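Local structure of peptide chain release factor RF2 (Thermus thermophilus, 2IHR) at residues 126-131 / 193-198; 112-117 / 213-218; 256-261 / 281-286; 189-194 / 314-319. The protein directs termination of translation at the stop codons UGA and UAA, acting on the ribosome to release the finished peptide chain. All coordinates share one frame; numbering follows the deposited sequence.

Interaction 1 of 4, residues 126-131 / 193-198; sequences GTEACD and SPFDAS
Phe195 carries CG anti to its own carbonyl carbon (chi1 -48°), and Thr127 carries CG2 anti to its backbone N; the two side chains cross at about a right angle, with the methyl group over one ring face. This CH-pi contact puts Thr127 CG2 4.0 Å from the centroid of the Phe195 ring, 20° off the normal. Pro194 CG covers the opposite face, over the ring centre, while Asp131 CB meets the edge in plane, 3.9 Å from Phe195 CE2. Ser193, Pro194 and Phe195 form the SPF tripeptide, which in RF2 takes part in stop-codon recognition; here it opens a type I turn, Ser193 to Asp196, set against the first turn of helix 127-145. Glu128 approaches the same turn with its chain bent at chi2: Glu128 CG lies 3.2 Å from Ser193 OG, and Glu128 OE1 lies 3.4 Å from Pro194 CD. The charged ends of Glu128 and Asp131 both form salt bridges to Arg191 NH2, which ties down the carboxylates beside the tripeptide. Ser193 OG accepts a weak bond from Phe195 N. Farther along, Asp196 closes an Asx turn, its OD1 accepting from Ser198 OG on the syn side and, from the same face but higher above the plane, from Ser198 N (2.7 Å).

Interaction 2 of 4, residues 112-117 / 213-218; sequences AEKNAI and EVDEEV
Lys114 NZ comes in tilted from the plane of the Asp215 carboxylate, out beyond its oxygens, 2.8 Å from Asp215 OD1 and 3.1 Å from Asp215 OD2. The two form a salt bridge, whose hydrogen bond to OD1 is weak. The other flat groups, the Asn115 amide and the Glu213 carboxylate, lie side by side and point the same way, with planes 35° apart and Asn115 OD1 3.9 Å from Glu213 OE1. The contact sits where strand 201-213, antiparallel to strand 115-122 in the large mixed sheet, runs out, and the chain departs toward strand 227-232 of the small sheet. At this end Glu213 N donates to Asn115 O at 3.1 Å. Lys114 is bent at chi2 (90°), the torsion that sets CD; Lys114 CG presses on the backbone, 3.0 Å from Glu213 O, before the chain runs on to Asp215. On the other flank Ile117 crosses Glu213 at about a right angle, Ile117 CD1 lying 4.0 Å from Glu213 CB. Helix 268-294 covers this part, through Ala281 against Ile117, Lys277 against Glu213 and Tyr284 against Val214.

Interaction 3 of 4, residues 256-261 / 281-286; sequences TGITVT and ARLYEL
Helix 268-294 lies against the three-stranded antiparallel sheet 227-232/248-253/258-262, and the contact joins its middle to the start of the outer strand 258-262. The short axes approach to 9.9 Å and run nearly antiparallel, at 152°. Ile258 carries most of the strand side. With CG1 anti to its carbonyl carbon and CG2 anti to its backbone N (chi1 -68°), its two branches serve different partners. Ile258 CD1 reaches into the leucines of the helix, 3.5 Å from Leu283 CD2 and equally 3.5 Å from Leu286 CD1; the Ile258 side chain crosses that of Leu283 obliquely and runs past that of Leu286 in the opposite direction. Ile258 CG2 instead sits over the centre of one face of the Arg282 guanidinium, 3.7 Å from Arg282 CZ. The arginine bends at chi3 (51°), which places NE, and its side chain and that of Ile258 run past each other in opposite senses. At the guanidinium edge, Thr259 O comes to 3.2 Å from Arg282 NH1, at an angle too poor for a hydrogen bond. Thr256 adds CG2, 3.9 Å from Leu283 CD2. Its OG1 accepts from Ile258 N at 2.8 Å, an ST turn closed around Gly257, and also bonds to His253 O, so this hydroxyl is tied to both at the bend leading into the strand. Deeper in, Val260 continues the apolar strip against Ala275, Ile278 and Leu279. A helix packed along one face of an antiparallel sheet is a two-layer alpha+beta sandwich, here that of the domain whose loop carries Gln240 of the GGQ peptide-hydrolysis motif.

Interaction 4 of 4, residues 189-194 / 314-319; sequences LVRPSP and YVLDKN
Val190 and Val315 make the tight apolar part of this contact, their side chains side by side, pointing the same way, with Val190 CB 3.6 Å from Val315 CB. Their backbones are stitched on both sides of the pair: Val190 N donates to Tyr314 O (3.2 Å), and Leu316 N donates to Val190 O at 3.0 Å. On the other sheet face Leu189 CD2 presses to 3.1 Å from Tyr314 O and lies 3.8 Å from Leu316 CG, the two leucines crossing at about a right angle; Trp132 of helix 127-145 touches both Leu189 and Tyr314 there. Strands 185-190 and 312-315 are the parallel neighbours of an otherwise antiparallel mixed sheet, so the PCRF and RF-1 parts of the sequence share one sheet. Past Val190 the chain turns a corner and apolar packing thins to Arg191 CB against Leu316 CB at 4.2 Å, while Arg191 sends its guanidinium away to Glu128 and Asp131. At this partly exposed end a polar group takes over: Asp317 has CG between its backbone N and carbonyl carbon (chi1 39°), which places the carboxylate against the Arg191-Pro192 backbone. Its OD2, which forms a salt bridge to Arg201 NE, rests 3.4 Å from Pro192 CD and close to Arg191 CA.

How the interactions relate
The four contacts fall into two pairs at separate parts of the molecule. Interactions 1 and 4, with centres 11 Å apart, share Ser193 and Pro194 and are locked by the salt bridges of Arg191 NH2 to Glu128 OE1 and Asp131 OD2, each 2.7 Å; the codon-reading tripeptide is thus tied to the corner that ends strand 185-190. Interactions 2 and 3, 14 Å apart between centres, meet where Tyr284 CE2 packs 3.6 Å from Val214 CG1 and Ala281 CB 3.8 Å from Ile117 CD1, joining the large sheet to the Gln240-bearing domain. Between the pairs, interactions 1 and 3 lie 32 Å apart by centres, whereas 2 and 4 reach the same mixed sheet with centres 36 Å apart.

Interaction 1 of 4, residues 126-131 / 193-198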
# COMPACT_ATOMS: atom_id res chain seq x y z
N GLY A 126 26.14 5.70 3.50
CA GLY A 126 26.58 7.09 3.61
C GLY A 126 25.90 8.06 2.68
O GLY A 126 24.68 8.06 2.61
N THR A 127 26.63 8.89 1.96
CA THR A 127 25.95 9.83 1.09
C THR A 127 25.17 9.08 0.02
O THR A 127 24.08 9.53 -0.39
CB THR A 127 26.91 10.77 0.40
OG1 THR A 127 27.92 11.18 1.33
CG2 THR A 127 26.16 12.01 -0.13
N GLU A 128 25.73 7.95 -0.42
CA GLU A 128 25.09 7.12 -1.44
C GLU A 128 23.69 6.75 -0.97
O GLU A 128 22.73 6.78 -1.76
CB GLU A 128 25.89 5.85 -1.70
CG GLU A 128 26.59 5.77 -3.05
CD GLU A 128 25.66 5.62 -4.27
OE1 GLU A 128 25.25 6.67 -4.85
OE2 GLU A 128 25.35 4.47 -4.67
N ALA A 129 23.55 6.40 0.31
CA ALA A 129 22.23 6.04 0.81
C ALA A 129 21.18 7.18 0.85
O ALA A 129 19.97 6.94 0.79
CB ALA A 129 22.35 5.37 2.20
N CYS A 130 21.62 8.42 0.95
CA CYS A 130 20.68 9.53 1.02
C CYS A 130 20.15 9.80 -0.38
O CYS A 130 18.97 10.11 -0.57
CB CYS A 130 21.35 10.81 1.59
SG CYS A 130 22.07 10.67 3.26
N ASP A 131 21.03 9.67 -1.36
CA ASP A 131 20.67 9.87 -2.75
C ASP A 131 19.65 8.78 -3.12
O ASP A 131 18.60 9.06 -3.71
CB ASP A 131 21.95 9.80 -3.61
CG ASP A 131 21.73 10.21 -5.06
OD1 ASP A 131 20.93 11.15 -5.32
OD2 ASP A 131 22.37 9.59 -5.95
N SER A 193 29.23 4.90 -7.09
CA SER A 193 28.76 6.17 -6.54
C SER A 193 29.21 7.44 -7.23
O SER A 193 30.38 7.60 -7.54
CB SER A 193 29.17 6.26 -5.05
OG SER A 193 28.86 7.53 -4.47
N PRO A 194 28.27 8.37 -7.50
CA PRO A 194 28.74 9.60 -8.15
C PRO A 194 29.70 10.30 -7.19
O PRO A 194 30.61 11.00 -7.61
CB PRO A 194 27.46 10.41 -8.38
CG PRO A 194 26.44 9.82 -7.39
CD PRO A 194 26.79 8.34 -7.40
N PHE A 195 29.51 10.07 -5.89
CA PHE A 195 30.33 10.69 -4.85
C PHE A 195 31.75 10.13 -4.61
O PHE A 195 32.53 10.74 -3.88
CB PHE A 195 29.53 10.67 -3.56
CG PHE A 195 28.14 11.16 -3.75
CD1 PHE A 195 27.91 12.42 -4.34
CD2 PHE A 195 27.04 10.36 -3.45
CE1 PHE A 195 26.63 12.86 -4.63
CE2 PHE A 195 25.74 10.79 -3.73
CZ PHE A 195 25.54 12.04 -4.32
N ASP A 196 32.08 8.98 -5.20
CA ASP A 196 33.41 8.37 -5.06
C ASP A 196 34.07 8.33 -6.43
O ASP A 196 33.57 7.69 -7.34
CB ASP A 196 33.32 6.94 -4.47
CG ASP A 196 34.62 6.14 -4.65
OD1 ASP A 196 35.60 6.68 -5.20
OD2 ASP A 196 34.68 4.94 -4.26
N ALA A 197 35.21 9.01 -6.53
CA ALA A 197 35.98 9.10 -7.77
C ALA A 197 36.36 7.76 -8.40
O ALA A 197 36.34 7.65 -9.63
CB ALA A 197 37.23 9.94 -7.53
N SER A 198 36.71 6.76 -7.61
CA SER A 198 37.04 5.46 -8.23
C SER A 198 35.72 4.84 -8.65
O SER A 198 34.74 4.86 -7.90
CB SER A 198 37.77 4.53 -7.25
OG SER A 198 37.01 4.27 -6.07

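Interaction 2 of 4, residues 112-117 / 213-218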
# COMPACT_ATOMS: atom_id res chain seq x y z
N ALA A 112 -6.85 -2.08 2.75
CA ALA A 112 -6.34 -2.03 1.39
C ALA A 112 -6.91 -0.81 0.65
O ALA A 112 -6.25 -0.21 -0.20
CB ALA A 112 -6.75 -3.28 0.69
N GLU A 113 -8.14 -0.48 0.98
CA GLU A 113 -8.87 0.63 0.41
C GLU A 113 -8.35 2.03 0.83
O GLU A 113 -8.40 3.00 0.06
CB GLU A 113 -10.31 0.47 0.86
CG GLU A 113 -10.34 -0.14 2.26
CD GLU A 113 -11.60 0.17 3.01
OE1 GLU A 113 -12.31 1.11 2.60
OE2 GLU A 113 -11.88 -0.52 4.03
N LYS A 114 -7.87 2.11 2.06
CA LYS A 114 -7.40 3.38 2.61
C LYS A 114 -6.18 4.04 1.97
O LYS A 114 -5.36 3.39 1.32
CB LYS A 114 -7.16 3.25 4.12
CG LYS A 114 -8.30 3.81 5.00
CD LYS A 114 -9.38 2.76 5.34
CE LYS A 114 -10.55 3.35 6.12
NZ LYS A 114 -11.33 2.32 6.88
N ASN A 115 -6.07 5.34 2.16
CA ASN A 115 -4.93 6.06 1.64
C ASN A 115 -3.71 5.55 2.37
O ASN A 115 -3.83 4.86 3.37
CB ASN A 115 -5.12 7.54 1.82
CG ASN A 115 -6.28 8.03 1.01
OD1 ASN A 115 -6.56 9.21 0.95
ND2 ASN A 115 -6.99 7.09 0.37
N ALA A 116 -2.54 5.90 1.85
CA ALA A 116 -1.32 5.39 2.42
C ALA A 116 -0.32 6.40 2.95
O ALA A 116 -0.17 7.53 2.43
CB ALA A 116 -0.66 4.49 1.38
N ILE A 117 0.35 5.99 4.04
CA ILE A 117 1.40 6.77 4.70
C ILE A 117 2.66 5.94 4.48
O ILE A 117 2.84 4.87 5.09
CB ILE A 117 1.17 6.90 6.20
CG1 ILE A 117 -0.19 7.54 6.47
CG2 ILE A 117 2.34 7.69 6.83
CD1 ILE A 117 -0.69 7.38 7.89
N GLU A 213 -3.78 5.08 6.48
CA GLU A 213 -4.45 6.23 7.12
C GLU A 213 -5.93 5.84 7.22
O GLU A 213 -6.71 5.98 6.27
CB GLU A 213 -4.36 7.52 6.32
CG GLU A 213 -5.66 8.34 6.41
CD GLU A 213 -5.54 9.75 5.88
OE1 GLU A 213 -5.98 10.01 4.72
OE2 GLU A 213 -5.01 10.60 6.64
N VAL A 214 -6.28 5.34 8.40
CA VAL A 214 -7.61 4.88 8.75
C VAL A 214 -8.66 5.98 8.98
O VAL A 214 -8.43 7.18 8.72
CB VAL A 214 -7.51 4.04 9.99
CG1 VAL A 214 -6.56 2.85 9.75
CG2 VAL A 214 -6.97 4.88 11.09
N ASP A 215 -9.80 5.58 9.54
CA ASP A 215 -10.91 6.51 9.71
C ASP A 215 -11.16 7.31 10.97
O ASP A 215 -12.30 7.72 11.21
CB ASP A 215 -12.19 5.78 9.30
CG ASP A 215 -12.03 4.26 9.26
OD1 ASP A 215 -10.89 3.73 9.30
OD2 ASP A 215 -13.06 3.57 9.17
N GLU A 216 -10.12 7.57 11.75
CA GLU A 216 -10.19 8.38 12.96
C GLU A 216 -11.28 8.10 13.98
O GLU A 216 -11.22 8.59 15.11
CB GLU A 216 -10.23 9.88 12.56
CG GLU A 216 -11.48 10.36 11.85
CD GLU A 216 -11.39 11.82 11.43
OE1 GLU A 216 -11.36 12.11 10.21
OE2 GLU A 216 -11.33 12.68 12.33
N GLU A 217 -12.30 7.36 13.54
CA GLU A 217 -13.42 6.97 14.38
C GLU A 217 -12.92 5.71 15.05
O GLU A 217 -13.18 5.46 16.24
CB GLU A 217 -14.66 6.62 13.56
CG GLU A 217 -15.50 7.82 13.15
CD GLU A 217 -14.91 8.58 11.97
OE1 GLU A 217 -14.43 9.73 12.14
OE2 GLU A 217 -14.91 8.02 10.85
N VAL A 218 -12.19 4.92 14.27
CA VAL A 218 -11.64 3.67 14.76
C VAL A 218 -10.32 3.92 15.48
O VAL A 218 -9.73 3.00 16.06
CB VAL A 218 -11.45 2.70 13.61
CG1 VAL A 218 -10.81 1.42 14.10
CG2 VAL A 218 -12.82 2.41 12.97

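Interaction 3 of 4, residues 256-261 / 281-286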
# COMPACT_ATOMS: atom_id res chain seq x y z
N THR A 256 4.58 7.19 24.36
CA THR A 256 5.35 6.33 23.46
C THR A 256 6.65 6.90 22.94
O THR A 256 7.59 6.15 22.69
CB THR A 256 4.56 6.03 22.22
OG1 THR A 256 4.46 7.24 21.46
CG2 THR A 256 3.16 5.50 22.56
N GLY A 257 6.72 8.21 22.74
CA GLY A 257 7.94 8.78 22.21
C GLY A 257 7.75 8.93 20.71
O GLY A 257 8.59 9.50 20.01
N ILE A 258 6.63 8.39 20.22
CA ILE A 258 6.30 8.50 18.81
C ILE A 258 6.25 9.99 18.50
O ILE A 258 5.70 10.77 19.28
CB ILE A 258 4.93 7.84 18.50
CG1 ILE A 258 5.05 6.33 18.69
CG2 ILE A 258 4.47 8.15 17.05
CD1 ILE A 258 3.84 5.55 18.25
N THR A 259 6.85 10.42 17.40
CA THR A 259 6.80 11.83 17.07
C THR A 259 6.53 12.01 15.58
O THR A 259 6.97 11.21 14.76
CB THR A 259 8.09 12.56 17.51
OG1 THR A 259 8.84 12.97 16.37
CG2 THR A 259 8.94 11.65 18.38
N VAL A 260 5.80 13.07 15.25
CA VAL A 260 5.42 13.39 13.88
C VAL A 260 5.63 14.88 13.62
O VAL A 260 5.08 15.72 14.32
CB VAL A 260 3.92 13.10 13.62
CG1 VAL A 260 3.56 13.46 12.18
CG2 VAL A 260 3.59 11.65 13.94
N THR A 261 6.41 15.20 12.59
CA THR A 261 6.68 16.58 12.18
C THR A 261 5.94 16.84 10.86
O THR A 261 5.72 15.93 10.08
CB THR A 261 8.15 16.76 12.05
OG1 THR A 261 8.77 16.24 13.24
CG2 THR A 261 8.48 18.23 11.89
N ALA A 281 -2.70 7.29 13.37
CA ALA A 281 -2.54 6.09 12.55
C ALA A 281 -1.31 5.24 12.87
O ALA A 281 -1.30 4.04 12.61
CB ALA A 281 -2.50 6.49 11.13
N ARG A 282 -0.27 5.86 13.40
CA ARG A 282 0.94 5.13 13.77
C ARG A 282 0.74 4.38 15.08
O ARG A 282 1.31 3.32 15.31
CB ARG A 282 2.10 6.10 13.88
CG ARG A 282 2.54 6.67 12.54
CD ARG A 282 3.82 7.43 12.68
NE ARG A 282 4.75 6.55 13.36
CZ ARG A 282 5.90 6.93 13.89
NH1 ARG A 282 6.32 8.20 13.84
NH2 ARG A 282 6.64 6.01 14.47
N LEU A 283 -0.09 4.96 15.95
CA LEU A 283 -0.40 4.36 17.24
C LEU A 283 -1.30 3.18 16.93
O LEU A 283 -1.16 2.10 17.50
CB LEU A 283 -1.12 5.38 18.11
CG LEU A 283 -0.25 6.56 18.57
CD1 LEU A 283 -1.11 7.71 19.10
CD2 LEU A 283 0.71 6.03 19.63
N TYR A 284 -2.24 3.40 16.02
CA TYR A 284 -3.17 2.37 15.59
C TYR A 284 -2.41 1.15 15.05
O TYR A 284 -2.84 0.00 15.17
CB TYR A 284 -4.04 2.92 14.47
CG TYR A 284 -5.04 1.92 13.97
CD1 TYR A 284 -6.18 1.61 14.71
CD2 TYR A 284 -4.85 1.28 12.76
CE1 TYR A 284 -7.12 0.69 14.24
CE2 TYR A 284 -5.79 0.35 12.28
CZ TYR A 284 -6.92 0.07 13.03
OH TYR A 284 -7.86 -0.78 12.53
N GLU A 285 -1.29 1.45 14.41
CA GLU A 285 -0.41 0.46 13.83
C GLU A 285 0.37 -0.15 14.97
O GLU A 285 0.52 -1.36 15.02
CB GLU A 285 0.52 1.15 12.81
CG GLU A 285 1.73 0.33 12.32
CD GLU A 285 1.36 -0.99 11.65
OE1 GLU A 285 0.15 -1.19 11.36
OE2 GLU A 285 2.29 -1.80 11.42
N LEU A 286 0.85 0.68 15.90
CA LEU A 286 1.58 0.16 17.05
C LEU A 286 0.70 -0.87 17.79
O LEU A 286 1.20 -1.89 18.30
CB LEU A 286 1.99 1.28 18.00
CG LEU A 286 3.35 1.01 18.68
CD1 LEU A 286 3.83 2.26 19.38
CD2 LEU A 286 3.25 -0.15 19.68

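Interaction 4 of 4, residues 189-194 / 314-319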
# COMPACT_ATOMS: atom_id res chain seq x y z
N LEU A 189 20.52 -0.95 -3.44
CA LEU A 189 21.06 -0.29 -4.62
C LEU A 189 22.52 -0.63 -4.88
O LEU A 189 23.36 -0.51 -4.01
CB LEU A 189 20.93 1.23 -4.47
CG LEU A 189 20.95 2.18 -5.71
CD1 LEU A 189 22.21 3.00 -5.68
CD2 LEU A 189 20.80 1.44 -6.99
N VAL A 190 22.81 -1.04 -6.09
CA VAL A 190 24.16 -1.37 -6.48
C VAL A 190 24.54 -0.61 -7.76
O VAL A 190 23.82 -0.67 -8.78
CB VAL A 190 24.30 -2.85 -6.76
CG1 VAL A 190 25.74 -3.21 -6.90
CG2 VAL A 190 23.59 -3.64 -5.66
N ARG A 191 25.65 0.12 -7.67
CA ARG A 191 26.19 0.90 -8.78
C ARG A 191 27.37 1.65 -8.26
O ARG A 191 27.63 1.67 -7.05
CB ARG A 191 25.20 1.96 -9.29
CG ARG A 191 24.98 3.06 -8.28
CD ARG A 191 24.17 4.23 -8.80
NE ARG A 191 24.12 5.24 -7.75
CZ ARG A 191 23.37 6.33 -7.79
NH1 ARG A 191 22.59 6.55 -8.85
NH2 ARG A 191 23.43 7.21 -6.79
N PRO A 192 28.14 2.24 -9.17
CA PRO A 192 29.30 3.02 -8.70
C PRO A 192 28.76 4.42 -8.24
O PRO A 192 27.93 5.05 -8.92
CB PRO A 192 30.22 3.06 -9.92
CG PRO A 192 29.28 2.78 -11.13
CD PRO A 192 28.35 1.74 -10.54
N SER A 193 29.23 4.90 -7.09
CA SER A 193 28.76 6.17 -6.54
C SER A 193 29.21 7.44 -7.23
O SER A 193 30.38 7.60 -7.54
CB SER A 193 29.17 6.26 -5.05
OG SER A 193 28.86 7.53 -4.47
N PRO A 194 28.27 8.37 -7.50
CA PRO A 194 28.74 9.60 -8.15
C PRO A 194 29.70 10.30 -7.19
O PRO A 194 30.61 11.00 -7.61
CB PRO A 194 27.46 10.41 -8.38
CG PRO A 194 26.44 9.82 -7.39
CD PRO A 194 26.79 8.34 -7.40
N TYR A 314 18.09 -3.30 -6.96
CA TYR A 314 18.19 -2.45 -8.13
C TYR A 314 19.63 -2.34 -8.51
O TYR A 314 20.31 -1.42 -8.09
CB TYR A 314 17.65 -1.07 -7.82
CG TYR A 314 16.23 -1.05 -7.31
CD1 TYR A 314 15.92 -1.58 -6.04
CD2 TYR A 314 15.20 -0.45 -8.06
CE1 TYR A 314 14.63 -1.51 -5.52
CE2 TYR A 314 13.90 -0.37 -7.55
CZ TYR A 314 13.64 -0.89 -6.28
OH TYR A 314 12.41 -0.70 -5.73
N VAL A 315 20.12 -3.24 -9.34
CA VAL A 315 21.53 -3.15 -9.64
C VAL A 315 21.71 -2.66 -11.05
O VAL A 315 21.58 -3.39 -12.01
CB VAL A 315 22.28 -4.51 -9.27
CG1 VAL A 315 21.35 -5.63 -9.31
CG2 VAL A 315 23.50 -4.73 -10.18
N LEU A 316 22.03 -1.37 -11.08
CA LEU A 316 22.15 -0.55 -12.26
C LEU A 316 23.27 -0.71 -13.26
O LEU A 316 23.05 -0.49 -14.44
CB LEU A 316 22.04 0.90 -11.81
CG LEU A 316 20.91 1.16 -10.76
CD1 LEU A 316 20.74 2.63 -10.65
CD2 LEU A 316 19.52 0.53 -11.09
N ASP A 317 24.47 -1.08 -12.84
CA ASP A 317 25.55 -1.27 -13.80
C ASP A 317 25.38 -2.57 -14.56
O ASP A 317 26.15 -2.85 -15.48
CB ASP A 317 26.90 -1.31 -13.10
CG ASP A 317 26.82 -2.05 -11.79
OD1 ASP A 317 26.27 -3.18 -11.76
OD2 ASP A 317 27.30 -1.50 -10.79
N LYS A 318 24.41 -3.38 -14.17
CA LYS A 318 24.17 -4.65 -14.84
C LYS A 318 22.73 -4.65 -15.34
O LYS A 318 22.20 -5.66 -15.77
CB LYS A 318 24.45 -5.83 -13.87
CG LYS A 318 25.94 -5.98 -13.61
CD LYS A 318 26.26 -6.60 -12.25
CE LYS A 318 27.38 -7.65 -12.32
NZ LYS A 318 26.84 -9.03 -12.70
N ASN A 319 22.08 -3.51 -15.23
CA ASN A 319 20.73 -3.31 -15.77
C ASN A 319 19.57 -4.20 -15.48
O ASN A 319 18.88 -4.64 -16.40
CB ASN A 319 20.80 -3.18 -17.29
CG ASN A 319 21.50 -1.94 -17.73
OD1 ASN A 319 21.61 -1.67 -18.93
ND2 ASN A 319 21.98 -1.15 -16.78